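Local coordinates for protein RNA-dependent RNA Polymerase (Bombyx mori cytoplasmic polyhedrosis virus, PDB 6TZ0) that synthesises RNA on an RNA template, carrying out both transcription and genome replication of a double-stranded RNA virus, at residues N525-G530 / L1065-N1070; R773-K778 / P846-E851. All blocks are in the same frame, centred on the assembly; numbering follows the deposited sequence.

How the interactions relate
Both interactions tie together parts of one chain that are distant in sequence, and both lie away from the nucleotide- and magnesium-binding sites. Interaction 1 joins a loop between helices 501-508 and 530-535, in the polymerase domain, to a loop between helices 1054-1062 and 1074-1080 in the C-terminal region. Interaction 2 is nested within the long stretch of chain that interaction 1 closes, and sets the start of helix 774-786 against the extended loop 846-851. Their centres are 28 Å apart and their nearest atoms about 16 Å, so they do not touch. They are separate packing points in an enzyme whose polymerase core, as in other reovirus polymerases, is enclosed by N-terminal and C-terminal domains.

Interaction 1. Residues N525-G530 / L1065-N1070; sequences NAFDIG and LDRSAN
The type I beta turn from Asn525 to Asp528, in the polymerase domain, packs its first three side chains against Leu1065, Asp1066 and Arg1067 in a C-terminal loop. Phe527 buries the most surface in the contact. Its chi1 of -71° sets CG anti to the carbonyl carbon, and the ring reaches tip to tip toward Leu1065. There CD1 lies over one face in a CH-pi contact, 4.0 Å from the ring centroid and 30° off the normal. The two methyl groups of Leu1065 serve three neighbours, because CD2 turns to Ala526 CB at 3.9 Å while CD1 also meets Asn525 ND2 at 3.4 Å.

Arg1067 approaches Phe527 obliquely from the other side of the ring plane, with NH2 3.3 Å from Phe527 CD1. The guanidinium and ring planes are 37° apart, and Phe527 CE1 lies over one guanidinium face, offset toward the rim of that group. Arg1067 NH1 makes a weak hydrogen bond to Asn276 OD1. The backbone carbon C of Asp1066 meets the ring edge. The aspartate carboxylate shapes its own loop: OD2 accepts from Ser1068 N at 2.8 Å, above the carboxylate plane, and from Ser1068 OG at 2.7 Å through its syn lone pair. No hydrogen bond crosses between the segments, although Ala526 is backbone-bonded to nearby Phe1149. Side-chain packing thus joins two compact loop motifs between the polymerase domain and the C-terminal region, a beta turn and an Asx turn.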
# COMPACT_ATOMS: atom_id res chain seq x y z
N ASN A 525 3.84 -10.71 19.53
CA ASN A 525 4.14 -11.75 20.49
C ASN A 525 3.41 -13.03 20.12
O ASN A 525 2.91 -13.17 19.00
CB ASN A 525 3.83 -11.30 21.92
CG ASN A 525 2.41 -10.78 22.08
OD1 ASN A 525 1.60 -10.83 21.16
ND2 ASN A 525 2.12 -10.25 23.26
N ALA A 526 3.36 -13.99 21.04
CA ALA A 526 2.76 -15.29 20.75
C ALA A 526 1.23 -15.28 20.71
O ALA A 526 0.65 -16.35 20.52
CB ALA A 526 3.24 -16.32 21.77
N PHE A 527 0.56 -14.14 20.88
CA PHE A 527 -0.88 -14.13 20.69
C PHE A 527 -1.27 -14.23 19.23
O PHE A 527 -2.42 -14.57 18.93
CB PHE A 527 -1.53 -12.86 21.25
CG PHE A 527 -1.55 -12.77 22.74
CD1 PHE A 527 -2.31 -13.65 23.49
CD2 PHE A 527 -0.89 -11.73 23.39
CE1 PHE A 527 -2.35 -13.55 24.86
CE2 PHE A 527 -0.94 -11.61 24.77
CZ PHE A 527 -1.66 -12.53 25.50
N ASP A 528 -0.35 -13.94 18.31
CA ASP A 528 -0.67 -13.96 16.89
C ASP A 528 -0.84 -15.37 16.37
O ASP A 528 -1.59 -15.59 15.41
CB ASP A 528 0.44 -13.25 16.11
CG ASP A 528 0.58 -11.80 16.48
OD1 ASP A 528 -0.44 -11.18 16.86
OD2 ASP A 528 1.71 -11.28 16.40
N ILE A 529 -0.16 -16.33 16.98
CA ILE A 529 -0.13 -17.71 16.51
C ILE A 529 -0.93 -18.63 17.42
O ILE A 529 -0.77 -19.84 17.36
CB ILE A 529 1.32 -18.20 16.36
CG1 ILE A 529 2.06 -18.08 17.69
CG2 ILE A 529 2.04 -17.40 15.32
CD1 ILE A 529 3.44 -18.65 17.67
N GLY A 530 -1.80 -18.06 18.26
CA GLY A 530 -2.49 -18.86 19.27
C GLY A 530 -3.53 -19.80 18.70
O GLY A 530 -3.71 -20.90 19.21
N LEU A 1065 2.37 -15.89 28.72
CA LEU A 1065 1.71 -14.60 28.64
C LEU A 1065 0.20 -14.78 28.64
O LEU A 1065 -0.33 -15.75 28.09
CB LEU A 1065 2.18 -13.86 27.38
CG LEU A 1065 1.70 -14.17 25.95
CD1 LEU A 1065 2.29 -13.13 25.03
CD2 LEU A 1065 2.05 -15.56 25.44
N ASP A 1066 -0.50 -13.85 29.29
CA ASP A 1066 -1.95 -13.94 29.43
C ASP A 1066 -2.56 -12.55 29.30
O ASP A 1066 -1.99 -11.57 29.78
CB ASP A 1066 -2.35 -14.55 30.78
CG ASP A 1066 -3.83 -14.86 30.86
OD1 ASP A 1066 -4.25 -15.86 30.25
OD2 ASP A 1066 -4.57 -14.10 31.51
N ARG A 1067 -3.72 -12.48 28.66
CA ARG A 1067 -4.41 -11.21 28.43
C ARG A 1067 -5.34 -10.82 29.57
O ARG A 1067 -5.71 -9.65 29.66
CB ARG A 1067 -5.22 -11.26 27.13
CG ARG A 1067 -6.35 -12.29 27.12
CD ARG A 1067 -7.19 -12.17 25.86
NE ARG A 1067 -6.43 -12.43 24.64
CZ ARG A 1067 -6.29 -13.63 24.08
NH1 ARG A 1067 -6.87 -14.69 24.62
NH2 ARG A 1067 -5.57 -13.76 22.98
N SER A 1068 -5.72 -11.76 30.43
CA SER A 1068 -6.64 -11.49 31.52
C SER A 1068 -5.97 -11.49 32.88
O SER A 1068 -6.62 -11.16 33.88
CB SER A 1068 -7.78 -12.52 31.53
OG SER A 1068 -7.28 -13.82 31.80
N ALA A 1069 -4.69 -11.86 32.96
CA ALA A 1069 -3.97 -11.90 34.23
C ALA A 1069 -3.29 -10.55 34.47
O ALA A 1069 -2.06 -10.42 34.50
CB ALA A 1069 -2.97 -13.05 34.25
N ASN A 1070 -4.12 -9.53 34.64
CA ASN A 1070 -3.68 -8.19 35.02
C ASN A 1070 -3.96 -8.00 36.51
O ASN A 1070 -5.00 -7.45 36.90
CB ASN A 1070 -4.34 -7.13 34.12
CG ASN A 1070 -5.84 -7.33 33.96
OD1 ASN A 1070 -6.42 -8.25 34.52
ND2 ASN A 1070 -6.46 -6.46 33.18

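Interaction 2. Residues R773-K778 / P846-E851; sequences RPEGLK and PAYPFE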
# COMPACT_ATOMS: atom_id res chain seq x y z
N ARG A 773 21.10 -19.82 18.67
CA ARG A 773 22.08 -19.43 19.68
C ARG A 773 22.09 -17.91 19.79
O ARG A 773 22.75 -17.22 18.99
CB ARG A 773 23.48 -19.96 19.35
CG ARG A 773 24.49 -19.68 20.44
CD ARG A 773 25.86 -20.29 20.20
NE ARG A 773 26.57 -19.71 19.06
CZ ARG A 773 26.99 -20.40 18.01
NH1 ARG A 773 26.80 -21.71 17.95
NH2 ARG A 773 27.64 -19.79 17.03
N PRO A 774 21.37 -17.34 20.76
CA PRO A 774 21.29 -15.88 20.87
C PRO A 774 22.55 -15.21 21.40
O PRO A 774 22.70 -13.99 21.22
CB PRO A 774 20.12 -15.67 21.84
CG PRO A 774 19.33 -16.92 21.77
CD PRO A 774 20.33 -18.00 21.57
N GLU A 775 23.46 -15.95 22.03
CA GLU A 775 24.66 -15.34 22.61
C GLU A 775 25.65 -14.93 21.53
O GLU A 775 26.26 -13.85 21.61
CB GLU A 775 25.29 -16.31 23.60
CG GLU A 775 26.53 -15.79 24.29
CD GLU A 775 26.25 -14.62 25.22
OE1 GLU A 775 25.13 -14.55 25.77
OE2 GLU A 775 27.15 -13.77 25.39
N GLY A 776 25.83 -15.77 20.50
CA GLY A 776 26.65 -15.38 19.37
C GLY A 776 26.05 -14.23 18.59
O GLY A 776 26.78 -13.40 18.03
N LEU A 777 24.73 -14.13 18.58
CA LEU A 777 24.06 -12.98 17.99
C LEU A 777 24.30 -11.72 18.82
O LEU A 777 24.40 -10.62 18.27
CB LEU A 777 22.58 -13.31 17.85
CG LEU A 777 21.55 -12.38 17.23
CD1 LEU A 777 20.62 -13.19 16.39
CD2 LEU A 777 20.77 -11.78 18.35
N LYS A 778 24.43 -11.87 20.15
CA LYS A 778 24.80 -10.72 20.97
C LYS A 778 26.23 -10.27 20.68
O LYS A 778 26.51 -9.06 20.62
CB LYS A 778 24.64 -11.04 22.46
CG LYS A 778 24.84 -9.82 23.36
CD LYS A 778 24.35 -10.06 24.78
CE LYS A 778 25.35 -10.80 25.64
NZ LYS A 778 26.46 -9.90 26.04
N PRO A 846 23.00 -4.76 25.43
CA PRO A 846 23.34 -5.63 26.56
C PRO A 846 24.84 -5.82 26.73
O PRO A 846 25.57 -6.04 25.76
CB PRO A 846 22.65 -6.95 26.21
CG PRO A 846 21.55 -6.56 25.33
CD PRO A 846 22.04 -5.41 24.53
N ALA A 847 25.29 -5.75 27.98
CA ALA A 847 26.70 -5.67 28.30
C ALA A 847 27.27 -7.00 28.78
O ALA A 847 26.54 -7.89 29.22
CB ALA A 847 26.94 -4.60 29.37
N TYR A 848 28.58 -7.11 28.68
CA TYR A 848 29.36 -8.22 29.21
C TYR A 848 29.77 -7.92 30.64
O TYR A 848 29.61 -6.78 31.10
CB TYR A 848 30.57 -8.45 28.29
CG TYR A 848 30.22 -9.08 26.97
CD1 TYR A 848 30.14 -10.45 26.84
CD2 TYR A 848 29.94 -8.29 25.86
CE1 TYR A 848 29.81 -11.03 25.64
CE2 TYR A 848 29.62 -8.86 24.65
CZ TYR A 848 29.55 -10.23 24.55
OH TYR A 848 29.23 -10.81 23.35
N PRO A 849 30.25 -8.91 31.41
CA PRO A 849 30.71 -8.63 32.78
C PRO A 849 31.86 -7.64 32.86
O PRO A 849 32.93 -7.84 32.30
CB PRO A 849 31.14 -10.01 33.29
CG PRO A 849 30.30 -10.93 32.57
CD PRO A 849 30.11 -10.37 31.20
N PHE A 850 31.62 -6.54 33.58
CA PHE A 850 32.65 -5.59 33.97
C PHE A 850 33.20 -5.97 35.33
O PHE A 850 32.45 -6.40 36.21
CB PHE A 850 32.10 -4.17 34.02
CG PHE A 850 31.82 -3.57 32.68
CD1 PHE A 850 32.84 -2.97 31.96
CD2 PHE A 850 30.55 -3.62 32.13
CE1 PHE A 850 32.60 -2.42 30.72
CE2 PHE A 850 30.30 -3.07 30.89
CZ PHE A 850 31.33 -2.47 30.18
N GLU A 851 34.51 -5.81 35.51
CA GLU A 851 35.12 -6.16 36.78
C GLU A 851 35.02 -4.98 37.75
O GLU A 851 35.23 -3.83 37.37
CB GLU A 851 36.59 -6.55 36.60
CG GLU A 851 37.22 -7.12 37.86
CD GLU A 851 38.66 -7.50 37.68
OE1 GLU A 851 39.21 -7.28 36.58
OE2 GLU A 851 39.26 -8.03 38.64
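Lys778, in the first turns of helix 774-786, and Pro846, on an extended loop, make the nearest backbone approach, with their CA atoms 7.7 Å apart. The motif across this buried contact is a cation-pi interaction between Lys778 and Tyr848. Pro774, in the first turn, has no N-H to offer, which costs nothing near a helix N-terminus, and its O accepts from Lys778 N at 2.9 Å.

Lys778 begins extended, CG anti to the backbone N (chi1 -172°), and then bends at chi3 and chi4. Its aliphatic part crosses Pro846, CD meeting CB at 3.8 Å, so that the long chain offers methylenes to a proline and keeps its charge for the tip. Tyr848 provides a large electron-rich face for that charge. The carboxylate of Glu775, one helical turn before Lys778, also points to Tyr848, tip to tip; OE2 is 3.8 Å from CE1, and the carboxylate and ring planes are 81° apart. OE2 makes a long salt bridge of 4.0 Å to Lys778 NZ, and Asp860 OD1 makes a second salt bridge to the same NZ. Two acids and an aromatic face would together favour a charged lysine here despite its burial.

Phe12 meets the Tyr848 ring edge-to-face, and Phe18 forms backbone bonds to Pro849 and Glu851, so the loop links this helix with the N-terminal part of the chain. Over the middle of the Tyr848 ring, Lys778 NZ sits 3.4 Å from the centroid, 11° off the ring normal.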